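Local coordinates for glutathione-dependent peroxiredoxin (PDB 3UMA), which probably reduces hydrogen peroxide and organic hydroperoxides to water and alcohols with glutathione as the thiol donor, protecting the cell against oxidative stress, at residues L53-A67 against I87-N101. Sequence-based numbering, arbitrary orientation.
Sequences LFKGKRVVLFAVPGA and ILARGVDDIAVVAVN
Phe62 of strand 58-64 lies against Val97 of strand 94-99. The CB of Val97 stands over one face of the ring, 3.9 Å from its centroid, a CH-pi contact displaced toward the rim. Ile95 CG2 meets the ring edge at Phe62 CE1. The first torsion of Phe62 (chi1 64°) puts CG between the backbone N and the carbonyl carbon, and this turns the ring across to Val97. Val64 reaches the same valine, CG1 to Val97 CG2 at 3.9 Å, and puts CG2 on Ala99 CB. On the other face of the sheet, Leu61 CD1 packs between Ala96 CB and Val98 CG1, and Ala63 CB touches Val98 CG1 at 3.6 Å.

Five backbone hydrogen bonds join the parallel strands, from Val60 N to Asp94 O through Val64 N to Val98 O. Where the pair begins, Arg58 N donates to Asp93 OD2 (2.9 Å, 167°), meeting OD2 on its anti side, somewhat out of the carboxylate plane. Asp93 N returns a bond to Arg58 O (2.8 Å). The extended Arg58 chain sends NH1 weakly to the carbonyls of Arg90 and Gly91, while NE is salt-bridged to Glu156. Lys57 NZ bonds Leu53 O at 2.8 Å and makes a weak salt bridge, at 3.4 Å, to Asp94 OD2, which is also hydrogen-bonded to His120 NE2.

Helix 70-82 covers the Phe62 face: Tyr80 stacks on the ring and His76 meets it edge-to-face. Val64 touches Cys72, the predicted peroxidatic cysteine. Two adjacent parallel strands linked through helices form a beta-alpha-beta crossover in the central sheet of the thioredoxin fold, as in Prx5 peroxiredoxins.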
ATOM      1  N   LEU A  53      -6.399  -7.621   8.709  1.00 29.28           N
ATOM      2  CA  LEU A  53      -6.414  -7.230   7.311  1.00 28.61           C
ATOM      3  C   LEU A  53      -6.290  -8.432   6.389  1.00 27.60           C
ATOM      4  O   LEU A  53      -7.042  -8.559   5.439  1.00 27.11           O
ATOM      5  CB  LEU A  53      -5.310  -6.206   7.007  1.00 28.46           C
ATOM      6  CG  LEU A  53      -5.405  -5.585   5.609  1.00 29.78           C
ATOM      7  CD1 LEU A  53      -6.790  -4.957   5.360  1.00 30.07           C
ATOM      8  CD2 LEU A  53      -4.292  -4.557   5.413  1.00 31.98           C
ATOM      9  N   PHE A  54      -5.355  -9.315   6.692  1.00 27.44           N
ATOM     10  CA  PHE A  54      -4.949 -10.345   5.738  1.00 27.87           C
ATOM     11  C   PHE A  54      -5.460 -11.780   5.983  1.00 28.65           C
ATOM     12  O   PHE A  54      -5.590 -12.560   5.040  1.00 28.35           O
ATOM     13  CB  PHE A  54      -3.420 -10.358   5.624  1.00 27.46           C
ATOM     14  CG  PHE A  54      -2.849  -9.083   5.089  1.00 27.24           C
ATOM     15  CD1 PHE A  54      -2.959  -8.773   3.731  1.00 27.15           C
ATOM     16  CD2 PHE A  54      -2.200  -8.183   5.932  1.00 26.01           C
ATOM     17  CE1 PHE A  54      -2.426  -7.591   3.225  1.00 26.27           C
ATOM     18  CE2 PHE A  54      -1.666  -6.984   5.421  1.00 25.98           C
ATOM     19  CZ  PHE A  54      -1.788  -6.694   4.075  1.00 24.59           C
ATOM     20  N   LYS A  55      -5.738 -12.137   7.234  1.00 29.57           N
ATOM     21  CA  LYS A  55      -5.955 -13.549   7.547  1.00 30.27           C
ATOM     22  C   LYS A  55      -7.265 -14.075   7.007  1.00 29.84           C
ATOM     23  O   LYS A  55      -8.312 -13.463   7.182  1.00 29.75           O
ATOM     24  CB  LYS A  55      -5.806 -13.842   9.042  1.00 30.62           C
ATOM     25  CG  LYS A  55      -4.359 -13.787   9.579  1.00 33.74           C
ATOM     26  CD  LYS A  55      -3.299 -14.313   8.607  1.00 37.93           C
ATOM     27  CE  LYS A  55      -2.389 -15.348   9.279  1.00 41.00           C
ATOM     28  NZ  LYS A  55      -1.068 -15.505   8.579  1.00 43.16           N
ATOM     29  N   GLY A  56      -7.179 -15.207   6.314  1.00 29.98           N
ATOM     30  CA  GLY A  56      -8.342 -15.842   5.710  1.00 29.91           C
ATOM     31  C   GLY A  56      -8.847 -15.024   4.546  1.00 30.05           C
ATOM     32  O   GLY A  56     -10.001 -15.176   4.141  1.00 30.42           O
ATOM     33  N   LYS A  57      -7.988 -14.147   4.005  1.00 29.01           N
ATOM     34  CA  LYS A  57      -8.421 -13.206   2.967  1.00 28.08           C
ATOM     35  C   LYS A  57      -7.448 -13.125   1.777  1.00 26.54           C
ATOM     36  O   LYS A  57      -6.282 -13.503   1.873  1.00 25.45           O
ATOM     37  CB  LYS A  57      -8.678 -11.809   3.562  1.00 28.94           C
ATOM     38  CG  LYS A  57      -9.935 -11.697   4.432  1.00 31.33           C
ATOM     39  CD  LYS A  57      -9.721 -10.753   5.627  1.00 35.70           C
ATOM     40  CE  LYS A  57     -10.525  -9.456   5.526  1.00 38.60           C
ATOM     41  NZ  LYS A  57      -9.753  -8.292   4.932  1.00 40.51           N
ATOM     42  N   ARG A  58      -7.965 -12.658   0.650  1.00 25.23           N
ATOM     43  CA  ARG A  58      -7.157 -12.386  -0.532  1.00 25.34           C
ATOM     44  C   ARG A  58      -7.168 -10.872  -0.662  1.00 24.02           C
ATOM     45  O   ARG A  58      -8.213 -10.293  -0.922  1.00 23.58           O
ATOM     46  CB  ARG A  58      -7.776 -13.041  -1.773  1.00 25.34           C
ATOM     47  CG  ARG A  58      -6.845 -13.186  -2.968  1.00 27.75           C
ATOM     48  CD  ARG A  58      -7.246 -14.411  -3.834  1.00 28.76           C
ATOM     49  NE  ARG A  58      -6.420 -14.552  -5.039  1.00 30.95           N
ATOM     50  CZ  ARG A  58      -6.826 -14.268  -6.275  1.00 30.59           C
ATOM     51  NH1 ARG A  58      -8.052 -13.822  -6.492  1.00 31.15           N
ATOM     52  NH2 ARG A  58      -6.006 -14.438  -7.306  1.00 32.84           N
ATOM     53  N   VAL A  59      -6.012 -10.250  -0.457  1.00 22.76           N
ATOM     54  CA  VAL A  59      -5.929  -8.786  -0.361  1.00 22.39           C
ATOM     55  C   VAL A  59      -4.940  -8.184  -1.388  1.00 21.23           C
ATOM     56  O   VAL A  59      -3.859  -8.714  -1.605  1.00 21.02           O
ATOM     57  CB  VAL A  59      -5.554  -8.348   1.086  1.00 22.21           C
ATOM     58  CG1 VAL A  59      -5.427  -6.833   1.210  1.00 22.22           C
ATOM     59  CG2 VAL A  59      -6.592  -8.870   2.095  1.00 22.65           C
ATOM     60  N   VAL A  60      -5.342  -7.097  -2.029  1.00 20.46           N
ATOM     61  CA  VAL A  60      -4.433  -6.327  -2.870  1.00 20.73           C
ATOM     62  C   VAL A  60      -3.882  -5.182  -2.027  1.00 20.38           C
ATOM     63  O   VAL A  60      -4.649  -4.352  -1.555  1.00 20.60           O
ATOM     64  CB  VAL A  60      -5.139  -5.773  -4.117  1.00 20.68           C
ATOM     65  CG1 VAL A  60      -4.287  -4.666  -4.784  1.00 21.04           C
ATOM     66  CG2 VAL A  60      -5.395  -6.898  -5.098  1.00 21.30           C
ATOM     67  N   LEU A  61      -2.570  -5.195  -1.783  1.00 19.76           N
ATOM     68  CA  LEU A  61      -1.912  -4.113  -1.065  1.00 19.69           C
ATOM     69  C   LEU A  61      -1.024  -3.338  -2.020  1.00 19.34           C
ATOM     70  O   LEU A  61      -0.170  -3.929  -2.683  1.00 19.52           O
ATOM     71  CB  LEU A  61      -1.037  -4.651   0.083  1.00 19.56           C
ATOM     72  CG  LEU A  61      -0.220  -3.613   0.882  1.00 19.34           C
ATOM     73  CD1 LEU A  61      -1.121  -2.646   1.663  1.00 19.67           C
ATOM     74  CD2 LEU A  61       0.762  -4.272   1.822  1.00 20.35           C
ATOM     75  N   PHE A  62      -1.204  -2.024  -2.092  1.00 18.46           N
ATOM     76  CA  PHE A  62      -0.183  -1.222  -2.765  1.00 17.77           C
ATOM     77  C   PHE A  62       0.404  -0.146  -1.862  1.00 17.70           C
ATOM     78  O   PHE A  62      -0.306   0.435  -1.050  1.00 17.70           O
ATOM     79  CB  PHE A  62      -0.649  -0.670  -4.127  1.00 16.31           C
ATOM     80  CG  PHE A  62      -1.795   0.303  -4.052  1.00 17.21           C
ATOM     81  CD1 PHE A  62      -3.095  -0.131  -3.785  1.00 13.87           C
ATOM     82  CD2 PHE A  62      -1.587   1.650  -4.316  1.00 15.86           C
ATOM     83  CE1 PHE A  62      -4.148   0.767  -3.740  1.00 16.09           C
ATOM     84  CE2 PHE A  62      -2.648   2.565  -4.292  1.00 15.11           C
ATOM     85  CZ  PHE A  62      -3.927   2.130  -4.003  1.00 15.44           C
ATOM     86  N   ALA A  63       1.705   0.097  -2.014  1.00 16.60           N
ATOM     87  CA  ALA A  63       2.395   1.116  -1.233  1.00 15.90           C
ATOM     88  C   ALA A  63       2.800   2.308  -2.099  1.00 15.66           C
ATOM     89  O   ALA A  63       3.196   2.142  -3.255  1.00 15.23           O
ATOM     90  CB  ALA A  63       3.596   0.545  -0.554  1.00 14.54           C
ATOM     91  N   VAL A  64       2.726   3.502  -1.516  1.00 15.30           N
ATOM     92  CA  VAL A  64       3.101   4.737  -2.222  1.00 15.32           C
ATOM     93  C   VAL A  64       4.169   5.499  -1.411  1.00 15.20           C
ATOM     94  O   VAL A  64       4.163   5.450  -0.171  1.00 14.95           O
ATOM     95  CB  VAL A  64       1.859   5.647  -2.489  1.00 15.52           C
ATOM     96  CG1 VAL A  64       0.802   4.936  -3.353  1.00 14.51           C
ATOM     97  CG2 VAL A  64       1.204   6.102  -1.169  1.00 16.12           C
ATOM     98  N   PRO A  65       5.099   6.194  -2.102  1.00 14.43           N
ATOM     99  CA  PRO A  65       6.025   7.077  -1.391  1.00 14.18           C
ATOM    100  C   PRO A  65       5.332   8.171  -0.578  1.00 13.91           C
ATOM    101  O   PRO A  65       5.814   8.520   0.478  1.00 14.09           O
ATOM    102  CB  PRO A  65       6.859   7.692  -2.527  1.00 14.46           C
ATOM    103  CG  PRO A  65       6.962   6.541  -3.504  1.00 15.04           C
ATOM    104  CD  PRO A  65       5.557   5.927  -3.478  1.00 13.81           C
ATOM    105  N   GLY A  66       4.195   8.689  -1.022  1.00 14.17           N
ATOM    106  CA  GLY A  66       3.629   9.789  -0.273  1.00 15.33           C
ATOM    107  C   GLY A  66       2.253  10.198  -0.680  1.00 16.21           C
ATOM    108  O   GLY A  66       1.988  10.412  -1.859  1.00 17.46           O
ATOM    109  N   ALA A  67       1.369  10.321   0.306  1.00 16.10           N
ATOM    110  CA  ALA A  67       0.097  10.970   0.092  1.00 16.18           C
ATOM    111  C   ALA A  67       0.294  12.368  -0.521  1.00 16.29           C
ATOM    112  O   ALA A  67       1.236  13.090  -0.156  1.00 15.75           O
ATOM    113  CB  ALA A  67      -0.650  11.086   1.411  1.00 16.18           C
ATOM    114  N   ILE A  87     -11.587  -5.287  -9.621  1.00 30.75           N
ATOM    115  CA  ILE A  87     -10.642  -6.039  -8.792  1.00 30.38           C
ATOM    116  C   ILE A  87     -11.383  -6.914  -7.780  1.00 30.56           C
ATOM    117  O   ILE A  87     -11.114  -8.103  -7.684  1.00 30.51           O
ATOM    118  CB  ILE A  87      -9.580  -5.123  -8.089  1.00 30.43           C
ATOM    119  CG1 ILE A  87      -8.550  -4.600  -9.110  1.00 30.77           C
ATOM    120  CG2 ILE A  87      -8.869  -5.875  -6.963  1.00 27.68           C
ATOM    121  CD1 ILE A  87      -7.656  -3.435  -8.592  1.00 30.44           C
ATOM    122  N   LEU A  88     -12.312  -6.321  -7.037  1.00 31.21           N
ATOM    123  CA  LEU A  88     -13.100  -7.061  -6.052  1.00 32.58           C
ATOM    124  C   LEU A  88     -13.892  -8.217  -6.684  1.00 33.39           C
ATOM    125  O   LEU A  88     -14.087  -9.252  -6.042  1.00 33.95           O
ATOM    126  CB  LEU A  88     -14.039  -6.133  -5.266  1.00 32.21           C
ATOM    127  CG  LEU A  88     -13.372  -5.028  -4.425  1.00 32.41           C
ATOM    128  CD1 LEU A  88     -14.414  -4.149  -3.750  1.00 32.07           C
ATOM    129  CD2 LEU A  88     -12.387  -5.593  -3.392  1.00 31.66           C
ATOM    130  N   ALA A  89     -14.300  -8.050  -7.943  1.00 33.78           N
ATOM    131  CA  ALA A  89     -15.073  -9.083  -8.636  1.00 34.40           C
ATOM    132  C   ALA A  89     -14.209 -10.245  -9.097  1.00 34.65           C
ATOM    133  O   ALA A  89     -14.729 -11.235  -9.612  1.00 34.78           O
ATOM    134  CB  ALA A  89     -15.850  -8.496  -9.810  1.00 34.21           C
ATOM    135  N   ARG A  90     -12.897 -10.144  -8.907  1.00 34.65           N
ATOM    136  CA  ARG A  90     -12.021 -11.251  -9.263  1.00 34.87           C
ATOM    137  C   ARG A  90     -11.482 -12.025  -8.065  1.00 34.05           C
ATOM    138  O   ARG A  90     -10.364 -12.537  -8.103  1.00 34.42           O
ATOM    139  CB  ARG A  90     -10.889 -10.789 -10.183  1.00 35.76           C
ATOM    140  CG  ARG A  90     -11.306 -10.640 -11.647  1.00 39.41           C
ATOM    141  CD  ARG A  90     -10.093 -10.733 -12.573  1.00 44.65           C
ATOM    142  NE  ARG A  90     -10.438 -11.228 -13.910  1.00 50.26           N
ATOM    143  CZ  ARG A  90     -10.522 -12.519 -14.248  1.00 52.52           C
ATOM    144  NH1 ARG A  90     -10.294 -13.472 -13.347  1.00 53.40           N
ATOM    145  NH2 ARG A  90     -10.841 -12.862 -15.493  1.00 52.93           N
ATOM    146  N   GLY A  91     -12.282 -12.142  -7.014  1.00 33.46           N
ATOM    147  CA  GLY A  91     -11.900 -12.970  -5.866  1.00 32.59           C
ATOM    148  C   GLY A  91     -10.975 -12.270  -4.887  1.00 31.96           C
ATOM    149  O   GLY A  91     -10.136 -12.897  -4.238  1.00 32.53           O
ATOM    150  N   VAL A  92     -11.129 -10.961  -4.778  1.00 30.99           N
ATOM    151  CA  VAL A  92     -10.322 -10.179  -3.856  1.00 29.58           C
ATOM    152  C   VAL A  92     -11.273  -9.639  -2.819  1.00 28.94           C
ATOM    153  O   VAL A  92     -12.286  -9.023  -3.161  1.00 28.58           O
ATOM    154  CB  VAL A  92      -9.605  -9.016  -4.593  1.00 29.42           C
ATOM    155  CG1 VAL A  92      -9.059  -7.996  -3.607  1.00 27.98           C
ATOM    156  CG2 VAL A  92      -8.501  -9.560  -5.505  1.00 29.02           C
ATOM    157  N   ASP A  93     -10.948  -9.851  -1.551  1.00 28.34           N
ATOM    158  CA  ASP A  93     -11.822  -9.388  -0.473  1.00 28.27           C
ATOM    159  C   ASP A  93     -11.645  -7.915  -0.134  1.00 28.40           C
ATOM    160  O   ASP A  93     -12.627  -7.245   0.219  1.00 28.34           O
ATOM    161  CB  ASP A  93     -11.604 -10.231   0.780  1.00 28.46           C
ATOM    162  CG  ASP A  93     -11.808 -11.701   0.518  1.00 29.72           C
ATOM    163  OD1 ASP A  93     -12.888 -12.048   0.007  1.00 31.43           O
ATOM    164  OD2 ASP A  93     -10.893 -12.498   0.798  1.00 30.07           O
ATOM    165  N   ASP A  94     -10.403  -7.417  -0.218  1.00 28.14           N
ATOM    166  CA  ASP A  94     -10.102  -6.051   0.235  1.00 27.93           C
ATOM    167  C   ASP A  94      -8.971  -5.384  -0.556  1.00 26.79           C
ATOM    168  O   ASP A  94      -8.113  -6.054  -1.119  1.00 25.73           O
ATOM    169  CB  ASP A  94      -9.710  -6.083   1.719  1.00 28.55           C
ATOM    170  CG  ASP A  94     -10.412  -5.012   2.544  1.00 31.82           C
ATOM    171  OD1 ASP A  94     -10.884  -3.987   1.973  1.00 35.33           O
ATOM    172  OD2 ASP A  94     -10.488  -5.204   3.785  1.00 35.04           O
ATOM    173  N   ILE A  95      -8.975  -4.052  -0.582  1.00 26.16           N
ATOM    174  CA  ILE A  95      -7.861  -3.306  -1.159  1.00 25.31           C
ATOM    175  C   ILE A  95      -7.360  -2.281  -0.144  1.00 24.32           C
ATOM    176  O   ILE A  95      -8.165  -1.584   0.496  1.00 24.04           O
ATOM    177  CB  ILE A  95      -8.248  -2.603  -2.476  1.00 25.76           C
ATOM    178  CG1 ILE A  95      -8.889  -3.593  -3.459  1.00 26.02           C
ATOM    179  CG2 ILE A  95      -7.003  -1.919  -3.115  1.00 26.32           C
ATOM    180  CD1 ILE A  95      -9.615  -2.917  -4.629  1.00 26.07           C
ATOM    181  N   ALA A  96      -6.034  -2.206  -0.007  1.00 22.40           N
ATOM    182  CA  ALA A  96      -5.399  -1.257   0.896  1.00 21.41           C
ATOM    183  C   ALA A  96      -4.247  -0.534   0.228  1.00 20.29           C
ATOM    184  O   ALA A  96      -3.503  -1.135  -0.531  1.00 20.60           O
ATOM    185  CB  ALA A  96      -4.888  -1.959   2.136  1.00 20.74           C
ATOM    186  N   VAL A  97      -4.121   0.759   0.520  1.00 19.68           N
ATOM    187  CA  VAL A  97      -2.909   1.519   0.241  1.00 18.01           C
ATOM    188  C   VAL A  97      -2.210   1.818   1.567  1.00 17.60           C
ATOM    189  O   VAL A  97      -2.862   2.117   2.564  1.00 18.10           O
ATOM    190  CB  VAL A  97      -3.219   2.838  -0.554  1.00 18.88           C
ATOM    191  CG1 VAL A  97      -4.176   3.765   0.220  1.00 15.93           C
ATOM    192  CG2 VAL A  97      -1.911   3.577  -0.970  1.00 17.11           C
ATOM    193  N   VAL A  98      -0.888   1.709   1.581  1.00 16.23           N
ATOM    194  CA  VAL A  98      -0.097   2.036   2.749  1.00 15.31           C
ATOM    195  C   VAL A  98       0.923   3.102   2.364  1.00 15.57           C
ATOM    196  O   VAL A  98       1.452   3.079   1.245  1.00 15.49           O
ATOM    197  CB  VAL A  98       0.601   0.780   3.347  1.00 14.90           C
ATOM    198  CG1 VAL A  98       1.527   0.119   2.363  1.00 12.11           C
ATOM    199  CG2 VAL A  98       1.373   1.107   4.663  1.00 15.62           C
ATOM    200  N   ALA A  99       1.200   4.030   3.284  1.00 15.14           N
ATOM    201  CA  ALA A  99       2.244   5.065   3.067  1.00 14.62           C
ATOM    202  C   ALA A  99       2.884   5.444   4.384  1.00 15.06           C
ATOM    203  O   ALA A  99       2.238   5.351   5.439  1.00 14.74           O
ATOM    204  CB  ALA A  99       1.659   6.283   2.438  1.00 14.76           C
ATOM    205  N   VAL A 100       4.147   5.879   4.315  1.00 15.08           N
ATOM    206  CA  VAL A 100       4.835   6.468   5.456  1.00 15.37           C
ATOM    207  C   VAL A 100       4.404   7.936   5.539  1.00 15.68           C
ATOM    208  O   VAL A 100       5.118   8.826   5.096  1.00 16.68           O
ATOM    209  CB  VAL A 100       6.373   6.280   5.347  1.00 15.04           C
ATOM    210  CG1 VAL A 100       7.115   6.912   6.551  1.00 14.07           C
ATOM    211  CG2 VAL A 100       6.718   4.773   5.199  1.00 14.00           C
ATOM    212  N   ASN A 101       3.180   8.139   6.023  1.00 15.97           N
ATOM    213  CA  ASN A 101       2.577   9.442   6.339  1.00 16.31           C
ATOM    214  C   ASN A 101       1.828   9.281   7.665  1.00 16.49           C
ATOM    215  O   ASN A 101       1.410   8.162   8.011  1.00 16.58           O
ATOM    216  CB  ASN A 101       1.518   9.855   5.294  1.00 16.22           C
ATOM    217  CG  ASN A 101       2.125  10.478   4.015  1.00 17.24           C
ATOM    218  OD1 ASN A 101       2.639  11.604   4.030  1.00 20.44           O
ATOM    219  ND2 ASN A 101       2.055   9.747   2.917  1.00 14.39           N
TER
HETATM  220  O   HOH W   1       5.637   5.953   1.866  1.00  7.91           O